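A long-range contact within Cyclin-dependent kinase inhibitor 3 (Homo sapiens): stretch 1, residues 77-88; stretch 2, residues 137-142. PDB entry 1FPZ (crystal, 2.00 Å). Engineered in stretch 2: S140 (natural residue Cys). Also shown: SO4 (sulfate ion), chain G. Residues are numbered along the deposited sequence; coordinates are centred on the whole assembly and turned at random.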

ATOM      1  N   VAL A  77       6.274  -0.099   0.869  1.00 17.40           N
ATOM      2  CA  VAL A  77       6.201   0.348   2.249  1.00 18.36           C
ATOM      3  C   VAL A  77       6.002   1.845   2.349  1.00 19.72           C
ATOM      4  O   VAL A  77       6.816   2.608   1.816  1.00 20.46           O
ATOM      5  CB  VAL A  77       7.482  -0.018   2.989  1.00 17.14           C
ATOM      6  CG1 VAL A  77       7.430   0.500   4.431  1.00 16.77           C
ATOM      7  CG2 VAL A  77       7.678  -1.527   2.948  1.00 14.90           C
ATOM      8  N   PHE A  78       4.933   2.276   3.021  1.00 20.23           N
ATOM      9  CA  PHE A  78       4.694   3.702   3.154  1.00 22.18           C
ATOM     10  C   PHE A  78       4.972   4.224   4.556  1.00 25.47           C
ATOM     11  O   PHE A  78       4.652   5.361   4.845  1.00 26.18           O
ATOM     12  CB  PHE A  78       3.274   4.086   2.723  1.00 19.06           C
ATOM     13  CG  PHE A  78       2.861   3.509   1.393  1.00 18.43           C
ATOM     14  CD1 PHE A  78       1.980   2.419   1.337  1.00 18.58           C
ATOM     15  CD2 PHE A  78       3.281   4.081   0.208  1.00 17.12           C
ATOM     16  CE1 PHE A  78       1.510   1.911   0.116  1.00 17.12           C
ATOM     17  CE2 PHE A  78       2.817   3.583  -1.027  1.00 18.13           C
ATOM     18  CZ  PHE A  78       1.926   2.493  -1.059  1.00 19.05           C
ATOM     19  N   CYS A  79       5.590   3.401   5.408  1.00 29.84           N
ATOM     20  CA  CYS A  79       5.940   3.800   6.774  1.00 35.14           C
ATOM     21  C   CYS A  79       7.220   4.613   6.751  1.00 38.18           C
ATOM     22  O   CYS A  79       8.135   4.279   6.006  1.00 39.48           O
ATOM     23  CB  CYS A  79       6.174   2.573   7.640  1.00 34.85           C
ATOM     24  SG  CYS A  79       4.661   1.815   8.261  1.00 37.99           S
ATOM     25  N   THR A  80       7.300   5.671   7.553  1.00 40.45           N
ATOM     26  CA  THR A  80       8.519   6.477   7.577  1.00 42.16           C
ATOM     27  C   THR A  80       9.609   5.768   8.363  1.00 43.61           C
ATOM     28  O   THR A  80       9.376   4.725   8.982  1.00 44.10           O
ATOM     29  CB  THR A  80       8.295   7.851   8.218  1.00 41.35           C
ATOM     30  OG1 THR A  80       7.843   7.676   9.563  1.00 42.04           O
ATOM     31  CG2 THR A  80       7.254   8.642   7.448  1.00 40.60           C
ATOM     32  N   ARG A  81      10.810   6.330   8.314  1.00 45.85           N
ATOM     33  CA  ARG A  81      11.961   5.780   9.028  1.00 47.41           C
ATOM     34  C   ARG A  81      11.720   5.800  10.541  1.00 46.98           C
ATOM     35  O   ARG A  81      12.047   4.845  11.247  1.00 46.27           O
ATOM     36  CB  ARG A  81      13.210   6.594   8.692  1.00 50.15           C
ATOM     37  CG  ARG A  81      12.903   8.039   8.278  1.00 53.60           C
ATOM     38  CD  ARG A  81      14.029   9.002   8.642  1.00 56.79           C
ATOM     39  NE  ARG A  81      14.110   9.185  10.092  1.00 58.52           N
ATOM     40  CZ  ARG A  81      15.198   8.956  10.815  1.00 58.26           C
ATOM     41  NH1 ARG A  81      16.312   8.535  10.222  1.00 58.82           N
ATOM     42  NH2 ARG A  81      15.165   9.137  12.131  1.00 57.99           N
ATOM     43  N   GLY A  82      11.159   6.901  11.032  1.00 46.43           N
ATOM     44  CA  GLY A  82      10.873   6.999  12.449  1.00 46.84           C
ATOM     45  C   GLY A  82       9.995   5.847  12.915  1.00 47.23           C
ATOM     46  O   GLY A  82      10.282   5.188  13.924  1.00 46.54           O
ATOM     47  N   GLU A  83       8.927   5.582  12.172  1.00 46.30           N
ATOM     48  CA  GLU A  83       8.024   4.512  12.546  1.00 45.03           C
ATOM     49  C   GLU A  83       8.745   3.195  12.636  1.00 45.93           C
ATOM     50  O   GLU A  83       8.635   2.486  13.634  1.00 45.86           O
ATOM     51  CB  GLU A  83       6.906   4.383  11.533  1.00 45.12           C
ATOM     52  CG  GLU A  83       6.114   5.638  11.344  1.00 43.02           C
ATOM     53  CD  GLU A  83       4.972   5.409  10.414  1.00 42.39           C
ATOM     54  OE1 GLU A  83       4.089   4.604  10.783  1.00 40.20           O
ATOM     55  OE2 GLU A  83       4.970   6.020   9.320  1.00 42.49           O
ATOM     56  N   LEU A  84       9.490   2.854  11.589  1.00 46.56           N
ATOM     57  CA  LEU A  84      10.202   1.590  11.595  1.00 46.75           C
ATOM     58  C   LEU A  84      11.052   1.498  12.856  1.00 47.99           C
ATOM     59  O   LEU A  84      11.319   0.403  13.354  1.00 47.88           O
ATOM     60  CB  LEU A  84      11.049   1.445  10.326  1.00 45.27           C
ATOM     61  CG  LEU A  84      10.199   1.371   9.043  1.00 43.97           C
ATOM     62  CD1 LEU A  84      11.062   1.569   7.822  1.00 43.31           C
ATOM     63  CD2 LEU A  84       9.486   0.043   8.963  1.00 42.98           C
ATOM     64  N   SER A  85      11.456   2.653  13.378  1.00 48.93           N
ATOM     65  CA  SER A  85      12.241   2.697  14.607  1.00 49.90           C
ATOM     66  C   SER A  85      11.306   2.479  15.791  1.00 50.26           C
ATOM     67  O   SER A  85      11.477   1.541  16.572  1.00 49.53           O
ATOM     68  CB  SER A  85      12.930   4.048  14.750  1.00 50.82           C
ATOM     69  OG  SER A  85      14.165   4.057  14.060  1.00 51.59           O
ATOM     70  N   LYS A  86      10.317   3.356  15.913  1.00 50.71           N
ATOM     71  CA  LYS A  86       9.337   3.257  16.986  1.00 51.32           C
ATOM     72  C   LYS A  86       8.850   1.834  17.213  1.00 53.06           C
ATOM     73  O   LYS A  86       8.970   1.289  18.305  1.00 53.82           O
ATOM     74  CB  LYS A  86       8.122   4.133  16.687  1.00 48.97           C
ATOM     75  CG  LYS A  86       6.964   3.883  17.635  1.00 46.13           C
ATOM     76  CD  LYS A  86       5.892   4.940  17.497  1.00 46.58           C
ATOM     77  CE  LYS A  86       6.421   6.295  17.936  1.00 46.82           C
ATOM     78  NZ  LYS A  86       5.392   7.358  17.788  1.00 47.43           N
ATOM     79  N   TYR A  87       8.293   1.242  16.167  1.00 54.82           N
ATOM     80  CA  TYR A  87       7.744  -0.105  16.231  1.00 56.49           C
ATOM     81  C   TYR A  87       8.817  -1.211  16.183  1.00 58.23           C
ATOM     82  O   TYR A  87       8.526  -2.378  15.915  1.00 58.57           O
ATOM     83  CB  TYR A  87       6.723  -0.254  15.093  1.00 56.13           C
ATOM     84  CG  TYR A  87       5.748   0.918  15.007  1.00 55.92           C
ATOM     85  CD1 TYR A  87       5.377   1.458  13.772  1.00 56.31           C
ATOM     86  CD2 TYR A  87       5.219   1.501  16.160  1.00 56.64           C
ATOM     87  CE1 TYR A  87       4.507   2.555  13.686  1.00 55.68           C
ATOM     88  CE2 TYR A  87       4.348   2.594  16.083  1.00 56.22           C
ATOM     89  CZ  TYR A  87       4.000   3.114  14.847  1.00 56.37           C
ATOM     90  OH  TYR A  87       3.157   4.194  14.778  1.00 56.04           O
ATOM     91  N   ARG A  88      10.055  -0.824  16.471  1.00 59.49           N
ATOM     92  CA  ARG A  88      11.202  -1.730  16.485  1.00 60.83           C
ATOM     93  C   ARG A  88      11.408  -2.633  15.278  1.00 61.09           C
ATOM     94  O   ARG A  88      11.599  -3.838  15.422  1.00 60.65           O
ATOM     95  CB  ARG A  88      11.217  -2.580  17.769  1.00 62.71           C
ATOM     96  CG  ARG A  88      12.019  -1.924  18.914  1.00 64.93           C
ATOM     97  CD  ARG A  88      12.361  -2.861  20.081  1.00 65.26           C
ATOM     98  NE  ARG A  88      11.212  -3.142  20.936  1.00 66.95           N
ATOM     99  CZ  ARG A  88      11.295  -3.642  22.166  1.00 68.11           C
ATOM    100  NH1 ARG A  88      12.476  -3.920  22.698  1.00 68.30           N
ATOM    101  NH2 ARG A  88      10.191  -3.863  22.869  1.00 68.15           N
TER
HETATM  102  S   SO4 G 900      -2.428   4.558   7.814  1.00 32.03           S
HETATM  103  O1  SO4 G 900      -1.451   5.571   7.455  1.00 33.49           O
HETATM  104  O2  SO4 G 900      -3.578   5.275   8.392  1.00 34.21           O
HETATM  105  O3  SO4 G 900      -1.809   3.581   8.747  1.00 28.44           O
HETATM  106  O4  SO4 G 900      -2.936   3.884   6.609  1.00 32.79           O
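Stretch 2, residues 137-142: LIHSYG

Two tyrosines from distant parts of the chain close this contact as an offset stack: the rings of Y87 and Y141 lie 4.0 Å apart between centroids, their planes only 10° from parallel, with Y87 CE1 3.4 Å from Y141 CD2. Both CA-to-CB bonds point toward the other stretch, and Y87 CA and Y141 CA are 9.1 Å apart, so side chains alone join these two residues.

The backbones meet at the other end. Stretch 2 enters as a strand, 137-139, and pairs in parallel with stretch 1 at V77, which is bridged to H139 with 5.4 Å between their CA atoms. One nearly straight hydrogen bond fixes the register, F78 N to H139 O at 3.1 Å. The side chains of V77 and H139 share one sheet face, CG2 of V77 lying 3.8 Å from NE2 of H139. F78 packs its CE1 4.0 Å from I138 CB, and its CB lies 3.8 Å from OG of S140, an engineered residue.

Stretch 2 then continues as a loop, and stretch 1 leads into the helix 81-86. C79 SG sits 3.2 Å from S140 O and at the edge of the H139 ring. The design reads as one backbone hydrogen bond where the strand ends and one aromatic stack just past the helix, with C79 and E83 touching stretch 2 in between.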

ATOM      1  N   LEU A 137       2.420  -6.810  -2.794  1.00 21.80           N
ATOM      2  CA  LEU A 137       1.829  -6.494  -1.500  1.00 20.04           C
ATOM      3  C   LEU A 137       2.202  -5.065  -1.033  1.00 20.29           C
ATOM      4  O   LEU A 137       3.356  -4.639  -1.202  1.00 18.50           O
ATOM      5  CB  LEU A 137       2.352  -7.494  -0.490  1.00 20.62           C
ATOM      6  CG  LEU A 137       2.556  -7.004   0.927  1.00 21.28           C
ATOM      7  CD1 LEU A 137       1.216  -6.923   1.620  1.00 21.72           C
ATOM      8  CD2 LEU A 137       3.526  -7.963   1.649  1.00 22.11           C
ATOM      9  N   ILE A 138       1.246  -4.329  -0.436  1.00 20.30           N
ATOM     10  CA  ILE A 138       1.547  -2.977   0.046  1.00 18.75           C
ATOM     11  C   ILE A 138       1.119  -2.816   1.499  1.00 19.89           C
ATOM     12  O   ILE A 138       0.138  -3.395   1.930  1.00 17.38           O
ATOM     13  CB  ILE A 138       0.875  -1.877  -0.830  1.00 18.05           C
ATOM     14  CG1 ILE A 138      -0.590  -1.644  -0.422  1.00 18.79           C
ATOM     15  CG2 ILE A 138       0.892  -2.319  -2.287  1.00 16.27           C
ATOM     16  CD1 ILE A 138      -1.329  -0.718  -1.345  1.00 16.21           C
ATOM     17  N   HIS A 139       1.865  -2.033   2.267  1.00 21.65           N
ATOM     18  CA  HIS A 139       1.497  -1.840   3.653  1.00 23.84           C
ATOM     19  C   HIS A 139       1.989  -0.538   4.244  1.00 25.51           C
ATOM     20  O   HIS A 139       2.982   0.040   3.816  1.00 25.84           O
ATOM     21  CB  HIS A 139       2.024  -2.992   4.509  1.00 23.66           C
ATOM     22  CG  HIS A 139       3.401  -2.765   5.068  1.00 22.96           C
ATOM     23  ND1 HIS A 139       3.696  -1.720   5.921  1.00 23.33           N
ATOM     24  CD2 HIS A 139       4.544  -3.476   4.938  1.00 21.54           C
ATOM     25  CE1 HIS A 139       4.959  -1.802   6.296  1.00 21.08           C
ATOM     26  NE2 HIS A 139       5.498  -2.859   5.711  1.00 21.93           N
ATOM     27  N   SER A 140       1.270  -0.110   5.261  1.00 28.23           N
ATOM     28  CA  SER A 140       1.547   1.088   6.022  1.00 30.05           C
ATOM     29  C   SER A 140       1.789   0.605   7.456  1.00 32.12           C
ATOM     30  O   SER A 140       2.478  -0.385   7.685  1.00 32.68           O
ATOM     31  CB  SER A 140       0.320   1.977   6.000  1.00 28.14           C
ATOM     32  OG  SER A 140       0.504   3.041   5.113  1.00 28.83           O
ATOM     33  N   TYR A 141       1.201   1.310   8.410  1.00 35.00           N
ATOM     34  CA  TYR A 141       1.308   0.922   9.806  1.00 38.04           C
ATOM     35  C   TYR A 141       0.143  -0.038  10.076  1.00 38.30           C
ATOM     36  O   TYR A 141       0.352  -1.190  10.463  1.00 38.19           O
ATOM     37  CB  TYR A 141       1.210   2.162  10.705  1.00 41.34           C
ATOM     38  CG  TYR A 141       1.213   1.810  12.177  1.00 44.81           C
ATOM     39  CD1 TYR A 141       0.487   2.568  13.095  1.00 44.96           C
ATOM     40  CD2 TYR A 141       1.877   0.664  12.636  1.00 46.44           C
ATOM     41  CE1 TYR A 141       0.407   2.190  14.440  1.00 47.19           C
ATOM     42  CE2 TYR A 141       1.809   0.276  13.976  1.00 47.90           C
ATOM     43  CZ  TYR A 141       1.066   1.041  14.870  1.00 47.35           C
ATOM     44  OH  TYR A 141       0.947   0.620  16.174  1.00 46.84           O
ATOM     45  N   GLY A 142      -1.073   0.440   9.832  1.00 38.36           N
ATOM     46  CA  GLY A 142      -2.247  -0.391  10.037  1.00 40.47           C
ATOM     47  C   GLY A 142      -2.987  -0.764   8.761  1.00 41.46           C
ATOM     48  O   GLY A 142      -4.126  -1.235   8.813  1.00 41.63           O
TER